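Local coordinates for taurocyamine kinase (Schistosoma mansoni, PDB 4WOD), which reversibly transfers phosphate between ATP and taurocyamine, using magnesium, as a duplicated member of the ATP:guanido phosphotransferase (phosphagen kinase) family, at residues I92-S97 against F258-F264; L60-S64 against T266-S270; E382-T386 against S422-R426. The protein carries 4 engineered substitutions. All blocks are in the same frame, centred on the assembly; numbering follows the deposited sequence.

Contact 1: residues I92-S97 against F258-F264; sequences IQHPKS and FNDRLGF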
loop_
_atom_site.group_PDB
_atom_site.type_symbol
_atom_site.label_atom_id
_atom_site.label_comp_id
_atom_site.label_asym_id
_atom_site.label_seq_id
_atom_site.Cartn_x
_atom_site.Cartn_y
_atom_site.Cartn_z
ATOM N N ILE A 92 9.770 20.481 -14.055
ATOM C CA ILE A 92 10.408 20.679 -12.767
ATOM C C ILE A 92 10.623 22.151 -12.480
ATOM O O ILE A 92 11.196 22.864 -13.288
ATOM C CB ILE A 92 11.746 19.946 -12.707
ATOM C CG1 ILE A 92 11.577 18.529 -13.267
ATOM C CG2 ILE A 92 12.265 19.929 -11.279
ATOM C CD1 ILE A 92 12.883 17.803 -13.479
ATOM N N GLN A 93 10.137 22.619 -11.337
ATOM C CA GLN A 93 10.399 24.004 -10.959
ATOM C C GLN A 93 10.384 24.137 -9.447
ATOM O O GLN A 93 9.868 23.268 -8.742
ATOM C CB GLN A 93 9.382 24.951 -11.610
ATOM C CG GLN A 93 7.936 24.726 -11.203
ATOM C CD GLN A 93 6.974 25.661 -11.945
ATOM O OE1 GLN A 93 7.095 26.888 -11.874
ATOM N NE2 GLN A 93 6.020 25.075 -12.667
ATOM N N HIS A 94 10.974 25.207 -8.944
ATOM C CA HIS A 94 11.014 25.408 -7.503
ATOM C C HIS A 94 10.996 26.890 -7.155
ATOM O O HIS A 94 11.752 27.670 -7.737
ATOM C CB HIS A 94 12.261 24.748 -6.903
ATOM C CG HIS A 94 12.219 24.671 -5.415
ATOM N ND1 HIS A 94 11.450 23.745 -4.748
ATOM C CD2 HIS A 94 12.807 25.432 -4.463
ATOM C CE1 HIS A 94 11.575 23.926 -3.451
ATOM N NE2 HIS A 94 12.403 24.936 -3.250
ATOM N N PRO A 95 10.170 27.280 -6.168
ATOM C CA PRO A 95 10.087 28.701 -5.797
ATOM C C PRO A 95 11.293 29.202 -5.003
ATOM O O PRO A 95 12.046 28.397 -4.461
ATOM C CB PRO A 95 8.817 28.757 -4.935
ATOM C CG PRO A 95 8.730 27.433 -4.320
ATOM C CD PRO A 95 9.286 26.441 -5.339
ATOM N N LYS A 96 11.479 30.521 -4.943
ATOM C CA LYS A 96 12.474 31.086 -4.049
ATOM C C LYS A 96 12.197 30.601 -2.633
ATOM O O LYS A 96 11.044 30.351 -2.264
ATOM C CB LYS A 96 12.464 32.616 -4.092
ATOM C CG LYS A 96 12.777 33.196 -5.453
ATOM C CD LYS A 96 14.100 32.683 -5.992
ATOM C CE LYS A 96 14.612 33.594 -7.119
ATOM N NZ LYS A 96 15.672 32.888 -7.893
ATOM N N SER A 97 13.271 30.442 -1.872
ATOM C CA SER A 97 13.214 30.058 -0.474
ATOM C C SER A 97 12.326 31.027 0.294
ATOM O O SER A 97 12.428 32.243 0.104
ATOM C CB SER A 97 14.631 30.036 0.106
ATOM O OG SER A 97 14.651 29.677 1.473
ATOM N N PHE A 258 21.907 27.047 -5.570
ATOM C CA PHE A 258 20.467 27.029 -5.782
ATOM C C PHE A 258 20.166 27.380 -7.231
ATOM O O PHE A 258 20.764 28.294 -7.768
ATOM C CB PHE A 258 19.785 28.024 -4.818
ATOM C CG PHE A 258 18.274 28.131 -4.966
ATOM C CD1 PHE A 258 17.425 27.602 -3.987
ATOM C CD2 PHE A 258 17.701 28.816 -6.030
ATOM C CE1 PHE A 258 16.029 27.724 -4.100
ATOM C CE2 PHE A 258 16.310 28.928 -6.156
ATOM C CZ PHE A 258 15.475 28.387 -5.192
ATOM N N ASN A 259 19.244 26.672 -7.874
ATOM C CA ASN A 259 18.710 27.188 -9.137
ATOM C C ASN A 259 17.192 27.022 -9.197
ATOM O O ASN A 259 16.601 26.228 -8.444
ATOM C CB ASN A 259 19.412 26.548 -10.361
ATOM C CG ASN A 259 18.987 25.099 -10.653
ATOM O OD1 ASN A 259 17.808 24.755 -10.626
ATOM N ND2 ASN A 259 19.966 24.263 -11.012
ATOM N N ASP A 260 16.563 27.781 -10.090
ATOM C CA ASP A 260 15.124 27.950 -10.048
ATOM C C ASP A 260 14.366 26.740 -10.578
ATOM O O ASP A 260 13.145 26.746 -10.609
ATOM C CB ASP A 260 14.708 29.209 -10.823
ATOM C CG ASP A 260 15.289 30.483 -10.217
ATOM O OD1 ASP A 260 14.703 30.989 -9.229
ATOM O OD2 ASP A 260 16.334 30.964 -10.718
ATOM N N ARG A 261 15.090 25.701 -10.964
ATOM C CA ARG A 261 14.476 24.441 -11.354
ATOM C C ARG A 261 14.481 23.414 -10.203
ATOM O O ARG A 261 13.439 22.841 -9.866
ATOM C CB ARG A 261 15.210 23.902 -12.577
ATOM C CG ARG A 261 14.615 22.686 -13.231
ATOM C CD ARG A 261 15.316 22.485 -14.574
ATOM N NE ARG A 261 16.768 22.420 -14.416
ATOM C CZ ARG A 261 17.402 21.289 -14.158
ATOM N NH1 ARG A 261 16.687 20.188 -14.060
ATOM N NH2 ARG A 261 18.725 21.251 -14.011
ATOM N N LEU A 262 15.643 23.197 -9.582
ATOM C CA LEU A 262 15.762 22.187 -8.533
ATOM C C LEU A 262 15.799 22.763 -7.128
ATOM O O LEU A 262 15.880 22.013 -6.157
ATOM C CB LEU A 262 17.029 21.337 -8.748
ATOM C CG LEU A 262 17.109 20.719 -10.153
ATOM C CD1 LEU A 262 18.389 19.933 -10.342
ATOM C CD2 LEU A 262 15.899 19.840 -10.417
ATOM N N GLY A 263 15.781 24.083 -7.002
ATOM C CA GLY A 263 15.998 24.670 -5.692
ATOM C C GLY A 263 17.421 24.449 -5.184
ATOM O O GLY A 263 18.380 24.602 -5.945
ATOM N N PHE A 264 17.561 24.117 -3.895
ATOM C CA PHE A 264 18.881 23.867 -3.301
ATOM C C PHE A 264 19.423 22.512 -3.756
ATOM O O PHE A 264 18.772 21.462 -3.606
ATOM C CB PHE A 264 18.827 23.913 -1.780
ATOM C CG PHE A 264 18.608 25.287 -1.222
ATOM C CD1 PHE A 264 19.633 26.226 -1.253
ATOM C CD2 PHE A 264 17.387 25.641 -0.687
ATOM C CE1 PHE A 264 19.445 27.498 -0.736
ATOM C CE2 PHE A 264 17.183 26.918 -0.161
ATOM C CZ PHE A 264 18.218 27.834 -0.177
HETATM O O HOH W 1 12.621 30.280 -8.085
#

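Contact 2: residues L60-S64 against T266-S270; sequences LLPRS and TFCPS. With ARG (arginine), chain B.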
loop_
_atom_site.group_PDB
_atom_site.type_symbol
_atom_site.label_atom_id
_atom_site.label_comp_id
_atom_site.label_asym_id
_atom_site.label_seq_id
_atom_site.Cartn_x
_atom_site.Cartn_y
_atom_site.Cartn_z
ATOM N N LEU A 60 17.390 3.334 -4.670
ATOM C CA LEU A 60 16.440 3.823 -5.661
ATOM C C LEU A 60 17.012 4.876 -6.627
ATOM O O LEU A 60 16.630 4.945 -7.799
ATOM C CB LEU A 60 15.238 4.417 -4.932
ATOM C CG LEU A 60 14.030 4.742 -5.797
ATOM C CD1 LEU A 60 13.534 3.461 -6.434
ATOM C CD2 LEU A 60 12.939 5.383 -4.938
ATOM N N LEU A 61 17.917 5.698 -6.114
ATOM C CA LEU A 61 18.398 6.895 -6.808
ATOM C C LEU A 61 19.902 6.877 -7.089
ATOM O O LEU A 61 20.653 6.206 -6.399
ATOM C CB LEU A 61 18.061 8.135 -5.976
ATOM C CG LEU A 61 16.568 8.425 -5.830
ATOM C CD1 LEU A 61 16.337 9.633 -4.944
ATOM C CD2 LEU A 61 15.924 8.628 -7.186
ATOM N N PRO A 62 20.345 7.617 -8.122
ATOM C CA PRO A 62 21.790 7.831 -8.253
ATOM C C PRO A 62 22.253 8.815 -7.183
ATOM O O PRO A 62 21.439 9.256 -6.358
ATOM C CB PRO A 62 21.944 8.450 -9.648
ATOM C CG PRO A 62 20.578 9.155 -9.890
ATOM C CD PRO A 62 19.573 8.221 -9.224
ATOM N N ARG A 63 23.521 9.193 -7.213
ATOM C CA ARG A 63 23.928 10.357 -6.441
ATOM C C ARG A 63 24.546 11.336 -7.421
ATOM O O ARG A 63 24.356 11.201 -8.625
ATOM C CB ARG A 63 24.880 9.963 -5.298
ATOM C CG ARG A 63 24.257 8.942 -4.297
ATOM C CD ARG A 63 23.090 9.557 -3.459
ATOM N NE ARG A 63 22.561 8.668 -2.410
ATOM C CZ ARG A 63 21.635 7.734 -2.595
ATOM N NH1 ARG A 63 21.113 7.520 -3.802
ATOM N NH2 ARG A 63 21.221 6.997 -1.564
ATOM N N SER A 64 25.270 12.332 -6.933
ATOM C CA SER A 64 25.868 13.290 -7.851
ATOM C C SER A 64 27.338 13.469 -7.534
ATOM O O SER A 64 27.712 13.658 -6.380
ATOM C CB SER A 64 25.126 14.633 -7.804
ATOM O OG SER A 64 24.887 15.045 -6.473
ATOM N N THR A 266 21.515 19.178 -3.674
ATOM C CA THR A 266 21.988 18.246 -2.653
ATOM C C THR A 266 22.666 17.072 -3.325
ATOM O O THR A 266 22.496 16.882 -4.526
ATOM C CB THR A 266 20.835 17.730 -1.763
ATOM O OG1 THR A 266 19.753 17.289 -2.608
ATOM C CG2 THR A 266 20.370 18.864 -0.832
ATOM N N PHE A 267 23.421 16.299 -2.545
ATOM C CA PHE A 267 24.133 15.107 -3.056
ATOM C C PHE A 267 23.162 14.043 -3.571
ATOM O O PHE A 267 23.379 13.434 -4.624
ATOM C CB PHE A 267 25.030 14.538 -1.953
ATOM C CG PHE A 267 25.815 13.307 -2.345
ATOM C CD1 PHE A 267 26.811 13.360 -3.301
ATOM C CD2 PHE A 267 25.577 12.097 -1.706
ATOM C CE1 PHE A 267 27.548 12.215 -3.632
ATOM C CE2 PHE A 267 26.309 10.965 -2.025
ATOM C CZ PHE A 267 27.289 11.028 -2.991
ATOM N N CYS A 268 22.087 13.820 -2.831
ATOM C CA CYS A 268 21.072 12.864 -3.265
ATOM C C CYS A 268 19.875 13.622 -3.805
ATOM O O CYS A 268 19.443 14.610 -3.194
ATOM C CB CYS A 268 20.658 11.950 -2.115
ATOM S SG CYS A 268 19.351 10.791 -2.534
ATOM N N PRO A 269 19.343 13.183 -4.961
ATOM C CA PRO A 269 18.196 13.846 -5.594
ATOM C C PRO A 269 16.929 13.874 -4.753
ATOM O O PRO A 269 16.082 14.720 -5.030
ATOM C CB PRO A 269 17.961 13.020 -6.866
ATOM C CG PRO A 269 19.318 12.454 -7.197
ATOM C CD PRO A 269 19.941 12.153 -5.840
ATOM N N SER A 270 16.792 12.987 -3.770
ATOM C CA SER A 270 15.565 12.947 -2.969
ATOM C C SER A 270 15.374 14.195 -2.103
ATOM O O SER A 270 14.241 14.536 -1.735
ATOM C CB SER A 270 15.543 11.695 -2.083
ATOM O OG SER A 270 16.575 11.730 -1.116
HETATM N N ARG B . 15.671 7.327 -2.127
HETATM C CA ARG B . 17.092 7.151 -1.994
HETATM C C ARG B . 17.698 5.877 -2.552
HETATM O O ARG B . 17.192 4.763 -2.274
HETATM C CB ARG B . 17.519 7.372 -0.589
HETATM C CG ARG B . 17.685 8.819 -0.271
HETATM C CD ARG B . 19.139 9.033 -0.052
HETATM N NE ARG B . 19.391 10.404 0.276
HETATM C CZ ARG B . 20.128 10.772 1.285
HETATM N NH1 ARG B . 20.323 12.033 1.527
HETATM N NH2 ARG B . 20.646 9.863 2.064
HETATM O OXT ARG B . 18.664 6.157 -3.278
#

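Contact 3: residues E382-T386 against S422-R426; sequences EKCYT and SICPR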
loop_
_atom_site.group_PDB
_atom_site.type_symbol
_atom_site.label_atom_id
_atom_site.label_comp_id
_atom_site.label_asym_id
_atom_site.label_seq_id
_atom_site.Cartn_x
_atom_site.Cartn_y
_atom_site.Cartn_z
ATOM N N GLU A 382 -25.950 7.432 -6.036
ATOM C CA GLU A 382 -26.845 6.862 -7.033
ATOM C C GLU A 382 -26.450 5.438 -7.420
ATOM O O GLU A 382 -27.310 4.631 -7.761
ATOM C CB GLU A 382 -26.885 7.738 -8.294
ATOM C CG GLU A 382 -27.467 9.148 -8.096
ATOM C CD GLU A 382 -26.427 10.183 -7.660
ATOM O OE1 GLU A 382 -25.249 9.812 -7.461
ATOM O OE2 GLU A 382 -26.790 11.376 -7.523
ATOM N N LYS A 383 -25.155 5.131 -7.385
ATOM C CA LYS A 383 -24.700 3.796 -7.774
ATOM C C LYS A 383 -24.118 2.999 -6.610
ATOM O O LYS A 383 -23.992 1.780 -6.688
ATOM C CB LYS A 383 -23.655 3.875 -8.895
ATOM C CG LYS A 383 -23.623 5.180 -9.661
ATOM C CD LYS A 383 -22.460 5.194 -10.640
ATOM C CE LYS A 383 -21.866 6.584 -10.776
ATOM N NZ LYS A 383 -20.695 6.577 -11.695
ATOM N N CYS A 384 -23.756 3.686 -5.536
ATOM C CA CYS A 384 -23.082 3.045 -4.417
ATOM C C CYS A 384 -24.071 2.678 -3.317
ATOM O O CYS A 384 -24.511 3.538 -2.549
ATOM C CB CYS A 384 -21.987 3.957 -3.860
ATOM S SG CYS A 384 -21.092 3.281 -2.465
ATOM N N TYR A 385 -24.410 1.394 -3.241
ATOM C CA TYR A 385 -25.373 0.903 -2.248
ATOM C C TYR A 385 -24.948 1.241 -0.825
ATOM O O TYR A 385 -25.783 1.604 0.011
ATOM C CB TYR A 385 -25.551 -0.608 -2.381
ATOM C CG TYR A 385 -26.132 -1.042 -3.706
ATOM C CD1 TYR A 385 -27.500 -1.146 -3.881
ATOM C CD2 TYR A 385 -25.304 -1.355 -4.777
ATOM C CE1 TYR A 385 -28.040 -1.554 -5.092
ATOM C CE2 TYR A 385 -25.829 -1.758 -5.996
ATOM C CZ TYR A 385 -27.200 -1.850 -6.147
ATOM O OH TYR A 385 -27.733 -2.251 -7.347
ATOM N N THR A 386 -23.645 1.116 -0.574
ATOM C CA THR A 386 -23.066 1.307 0.748
ATOM C C THR A 386 -23.413 2.691 1.300
ATOM O O THR A 386 -23.755 2.837 2.476
ATOM C CB THR A 386 -21.524 1.124 0.706
ATOM O OG1 THR A 386 -21.200 -0.144 0.091
ATOM C CG2 THR A 386 -20.918 1.211 2.102
ATOM N N SER A 422 -16.202 1.304 -5.143
ATOM C CA SER A 422 -16.800 0.089 -4.579
ATOM C C SER A 422 -18.242 0.369 -4.184
ATOM O O SER A 422 -18.516 1.356 -3.504
ATOM C CB SER A 422 -16.007 -0.406 -3.376
ATOM O OG SER A 422 -16.692 -1.478 -2.741
ATOM N N ILE A 423 -19.161 -0.507 -4.595
ATOM C CA ILE A 423 -20.582 -0.256 -4.424
ATOM C C ILE A 423 -21.264 -1.074 -3.309
ATOM O O ILE A 423 -22.379 -0.757 -2.920
ATOM C CB ILE A 423 -21.354 -0.509 -5.760
ATOM C CG1 ILE A 423 -21.355 -1.997 -6.134
ATOM C CG2 ILE A 423 -20.758 0.319 -6.896
ATOM C CD1 ILE A 423 -22.186 -2.326 -7.349
ATOM N N CYS A 424 -20.621 -2.122 -2.802
ATOM C CA CYS A 424 -21.220 -2.909 -1.707
ATOM C C CYS A 424 -20.321 -2.970 -0.465
ATOM O O CYS A 424 -19.102 -2.892 -0.570
ATOM C CB CYS A 424 -21.549 -4.333 -2.179
ATOM S SG CYS A 424 -23.068 -4.439 -3.180
ATOM N N PRO A 425 -20.926 -3.097 0.723
ATOM C CA PRO A 425 -20.103 -3.211 1.928
ATOM C C PRO A 425 -19.572 -4.632 2.107
ATOM O O PRO A 425 -19.958 -5.539 1.349
ATOM C CB PRO A 425 -21.080 -2.856 3.055
ATOM C CG PRO A 425 -22.400 -3.327 2.528
ATOM C CD PRO A 425 -22.365 -3.060 1.037
ATOM N N ARG A 426 -18.708 -4.805 3.105
ATOM C CA ARG A 426 -18.176 -6.113 3.484
ATOM C C ARG A 426 -18.404 -6.351 4.982
ATOM O O ARG A 426 -17.799 -5.684 5.808
ATOM C CB ARG A 426 -16.682 -6.209 3.165
ATOM C CG ARG A 426 -16.308 -5.905 1.714
ATOM C CD ARG A 426 -16.891 -6.902 0.747
ATOM N NE ARG A 426 -16.204 -6.859 -0.548
ATOM C CZ ARG A 426 -16.524 -6.054 -1.554
ATOM N NH1 ARG A 426 -17.539 -5.209 -1.438
ATOM N NH2 ARG A 426 -15.820 -6.098 -2.687
HETATM O O HOH W 2 -18.856 0.283 -0.867
#

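Contact 1: residues I92-S97 against F258-F264
Look first at Asp260, whose OD1 sits only 2.5 Å from Lys96 NZ in a very short salt bridge. The same OD1 also takes a hydrogen bond from water 1, at 2.5 Å, and that water donates in turn to His94 O at 2.8 Å. A direct bond holds the backbones together one step away: His94 N donates to Asp260 O over 3.1 Å, close to where Gln93 and Arg261 bring their CA atoms within 4.1 Å. His94 then lays its ring alongside the turn, with CD2 3.5 Å from Gly263 CA; a CB here would run into the imidazole. Its ND1 is hydrogen-bonded to Gly328 N. At one end of the contact Ile92 CG2 meets Leu262 CD2 at 3.7 Å, while Pro95 O approaches the edge of the Phe258 ring, 3.5 Å from CZ. Arg261 sends its guanidinium to Asp78 on helix 74-84. The turn is braced from within by Asn259 OD1, which accepts from Arg261 N and Leu262 N at 2.9 Å each. What docks against the connection between helix 74-84 and strand 117-126 is thus a small antiparallel beta hairpin, with an Asx turn and a classic beta bulge at its tip.

Contact 2: residues L60-S64 against T266-S270
This is the guanidino-substrate site of a phosphagen kinase, where a loop of the helical N-terminal domain, 60-64, closes over the catalytic-domain loop 266-270 that carries Cys268, the predicted active-site residue. The fit is a chain of bumps and hollows. Leu61 is the first bump: its CD1 drops into the space between Cys268, Pro269 and Ser270, lying 4.0 Å from Cys268 SG, 4.2 Å from Pro269 CB and 3.6 Å from Ser270 CB. Pro269 pushes back the other way, its CD 3.3 Å from Pro62 O, and Tyr70 flanks the same ring. Further along, the Phe267 ring makes a flat floor for the aliphatic start of Arg63, a CH-pi contact with CB 3.8 Å from the ring centroid; Phe133 meets that ring edge-to-face. Arg63 then bends across Cys268, with CD 3.7 Å from Cys268 CB and SG over a face of the guanidinium.

The bound arginine lies alongside these side chains, in the pocket between the two loops. Leu60 N donates to the ligand's O at 2.8 Å. The ligand's OXT accepts from Leu61 N at 3.0 Å and from Arg63 NH1 at 2.9 Å, so the N-terminal loop reads the carboxylate, consistent with its place as the substrate-specificity loop of the family. Glu222 bonds the ligand as well. Arg63 NH1 is held in position by Pro62 O, 3.1 Å away. At the far end a hydroxyl joins the two loops: Ser64 OG donates to Phe267 O over 2.9 Å.

Contact 3: residues E382-T386 against S422-R426
The touching backbones run in roughly the same direction, their end-to-end lines (383 to 386, 422 to 425) 36° apart, and they come closest where Cys384 CA lies 4.1 Å from Ile423 CA. Cys384 is the N-cap of helix 385-388, so Thr386 is in its first turn, and Thr386 N donates to Ile423 O at 3.3 Å. Around that bond Tyr385 packs down on the loop, with CE2 3.9 Å from Ile423 CD1 and CD2 4.1 Å from Cys424 SG, an oblique sulfur-aromatic contact. Thr386 OG1 nestles 3.3 Å from Pro425 CD. Thr386 OG1 is also 2.6 Å from water 2, which reaches Ser422 O and Cys424 O through weaker bonds. By sequence, 422-426 corresponds to 59-63 of the first repeat, and the Cys424 side chain touches the predicted active-site Cys631. Main-chain carbonyls meet a helix start and a water, so the loop's polar anchoring comes through its carbonyls, while Ile423 and Cys424 add an apolar seat for Tyr385.

Overall arrangement
From the N terminus, contact 2 opens first, with 60-64 between helices 46-55 and 69-72. Contact 1 opens later at 92-97, on the way to strand 117-126, and is closed by the hairpin 258-264; after one intervening residue, 266-270 closes contact 2. Contact 1 is therefore nested inside the loop of contact 2, their centres 16 Å apart, and together they tie the first repeat's N-terminal domain and its exit to one continuous piece of the catalytic domain. Contact 3 follows in series in the second repeat, closing a much shorter loop, about half of it helix and with no strand, within that repeat's N-terminal domain, about 44 Å from contact 2, centre to centre.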